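Local atomic coordinates of toluene, o-xylene monooxygenase oxygenase subunit (PDB entry 2INC), a protein that probably forms part of the oxygenase of a multicomponent monooxygenase that hydroxylates toluene, o-xylene and related aromatic compounds. Residues 126-131 against 217-222. Residues are numbered along the deposited sequence; the frame is centred on the assembly and turned at random.
Sequences HALQMG and LVTKPA
With CG beside the backbone N and anti to the carbonyl carbon (chi1 -68°), Leu128 extends its CD2 methyl toward helix 208-237, where Thr219 has its methyl, not its hydroxyl, turned to meet it: chi1 of -61° sets OG1 beside the backbone N and leaves CG2 anti to that N. Leu128 CD2 touches Thr219 CG2 at 4.0 Å, the two side chains running antiparallel past one another, and the same methyl rests against Lys220 CG at 3.9 Å, there crossing the lysine chain at a slant. Contact is therefore purely aliphatic, one methyl of a leucine resting against two consecutive residues, and the nearest CA atoms, of Leu128 and Lys220, are 7.8 Å apart. Both helices belong to the ferritin-like helical bundle of the methane/phenol/alkene hydroxylase family, and the meeting point is buried near the middle of the chain; Ile199 of helix 190-202 touches both Leu128 and Thr219. The polar ends are satisfied within the bundle. Thr219 OG1 hydrogen-bonds to Ala214 O, while the lysine, bent at its last two torsions, carries NZ to a salt bridge with Glu224 and a hydrogen bond to His257 ND1. Just beyond, Pro221 has no N-H to give the preceding turn, and helix 208-237 kinks there.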
loop_
_atom_site.group_PDB
_atom_site.type_symbol
_atom_site.label_atom_id
_atom_site.label_comp_id
_atom_site.label_asym_id
_atom_site.label_seq_id
_atom_site.Cartn_x
_atom_site.Cartn_y
_atom_site.Cartn_z
ATOM N N HIS B 126 1.833 -33.679 5.490
ATOM C CA HIS B 126 3.225 -33.322 5.277
ATOM C C HIS B 126 3.868 -34.165 4.159
ATOM O O HIS B 126 4.605 -33.626 3.353
ATOM C CB HIS B 126 4.063 -33.435 6.549
ATOM C CG HIS B 126 5.458 -32.905 6.366
ATOM N ND1 HIS B 126 5.719 -31.572 6.134
ATOM C CD2 HIS B 126 6.646 -33.541 6.281
ATOM C CE1 HIS B 126 7.020 -31.401 5.960
ATOM N NE2 HIS B 126 7.609 -32.582 6.063
ATOM N N ALA B 127 3.508 -35.441 4.050
ATOM C CA ALA B 127 3.997 -36.288 2.950
ATOM C C ALA B 127 3.492 -35.739 1.611
ATOM O O ALA B 127 4.223 -35.754 0.639
ATOM C CB ALA B 127 3.520 -37.738 3.141
ATOM N N LEU B 128 2.291 -35.177 1.578
ATOM C CA LEU B 128 1.819 -34.546 0.341
ATOM C C LEU B 128 2.600 -33.270 0.029
ATOM O O LEU B 128 2.851 -32.949 -1.165
ATOM C CB LEU B 128 0.323 -34.230 0.435
ATOM C CG LEU B 128 -0.658 -35.405 0.464
ATOM C CD1 LEU B 128 -2.071 -34.813 0.593
ATOM C CD2 LEU B 128 -0.516 -36.235 -0.792
ATOM N N GLN B 129 2.895 -32.490 1.066
ATOM C CA GLN B 129 3.726 -31.288 0.974
ATOM C C GLN B 129 5.049 -31.654 0.343
ATOM O O GLN B 129 5.521 -30.998 -0.550
ATOM C CB GLN B 129 3.950 -30.760 2.390
ATOM C CG GLN B 129 4.782 -29.457 2.489
ATOM C CD GLN B 129 4.909 -29.035 3.914
ATOM O OE1 GLN B 129 4.122 -29.485 4.753
ATOM N NE2 GLN B 129 5.931 -28.201 4.223
ATOM N N MET B 130 5.675 -32.717 0.822
ATOM C CA MET B 130 6.907 -33.198 0.224
ATOM C C MET B 130 6.740 -33.663 -1.222
ATOM O O MET B 130 7.594 -33.394 -2.091
ATOM C CB MET B 130 7.425 -34.377 1.045
ATOM C CG MET B 130 7.895 -33.935 2.419
ATOM S SD MET B 130 8.178 -35.441 3.412
ATOM C CE MET B 130 9.642 -36.151 2.631
ATOM N N GLY B 131 5.650 -34.376 -1.479
ATOM C CA GLY B 131 5.299 -34.843 -2.846
ATOM C C GLY B 131 5.198 -33.725 -3.831
ATOM O O GLY B 131 5.842 -33.742 -4.892
ATOM N N LEU B 217 -2.622 -37.199 -9.498
ATOM C CA LEU B 217 -3.748 -37.835 -10.214
ATOM C C LEU B 217 -4.306 -39.005 -9.449
ATOM O O LEU B 217 -5.478 -39.344 -9.625
ATOM C CB LEU B 217 -3.389 -38.222 -11.663
ATOM C CG LEU B 217 -2.985 -37.091 -12.619
ATOM C CD1 LEU B 217 -2.823 -37.593 -14.046
ATOM C CD2 LEU B 217 -3.925 -35.991 -12.547
ATOM N N VAL B 218 -3.489 -39.601 -8.582
ATOM C CA VAL B 218 -3.888 -40.827 -7.908
ATOM C C VAL B 218 -3.957 -40.637 -6.404
ATOM O O VAL B 218 -5.020 -40.813 -5.816
ATOM C CB VAL B 218 -2.957 -42.037 -8.259
ATOM C CG1 VAL B 218 -3.344 -43.283 -7.439
ATOM C CG2 VAL B 218 -3.028 -42.326 -9.797
ATOM N N THR B 219 -2.838 -40.294 -5.778
ATOM C CA THR B 219 -2.814 -40.200 -4.324
ATOM C C THR B 219 -3.746 -39.092 -3.790
ATOM O O THR B 219 -4.602 -39.325 -2.912
ATOM C CB THR B 219 -1.404 -39.966 -3.889
ATOM O OG1 THR B 219 -0.642 -41.087 -4.322
ATOM C CG2 THR B 219 -1.306 -39.868 -2.372
ATOM N N LYS B 220 -3.663 -37.896 -4.379
ATOM C CA LYS B 220 -4.425 -36.794 -3.814
ATOM C C LYS B 220 -5.943 -37.027 -3.886
ATOM O O LYS B 220 -6.664 -36.808 -2.892
ATOM C CB LYS B 220 -3.985 -35.447 -4.439
ATOM C CG LYS B 220 -2.795 -34.859 -3.671
ATOM C CD LYS B 220 -2.121 -33.643 -4.315
ATOM C CE LYS B 220 -3.105 -32.551 -4.613
ATOM N NZ LYS B 220 -3.834 -32.042 -3.424
ATOM N N PRO B 221 -6.464 -37.428 -5.053
ATOM C CA PRO B 221 -7.922 -37.651 -4.988
ATOM C C PRO B 221 -8.349 -38.727 -3.987
ATOM O O PRO B 221 -9.389 -38.557 -3.384
ATOM C CB PRO B 221 -8.310 -37.966 -6.448
ATOM C CG PRO B 221 -7.201 -37.189 -7.249
ATOM C CD PRO B 221 -5.951 -37.574 -6.425
ATOM N N ALA B 222 -7.531 -39.761 -3.756
ATOM C CA ALA B 222 -7.809 -40.758 -2.709
ATOM C C ALA B 222 -7.728 -40.147 -1.315
ATOM O O ALA B 222 -8.581 -40.417 -0.470
ATOM C CB ALA B 222 -6.908 -41.972 -2.812
#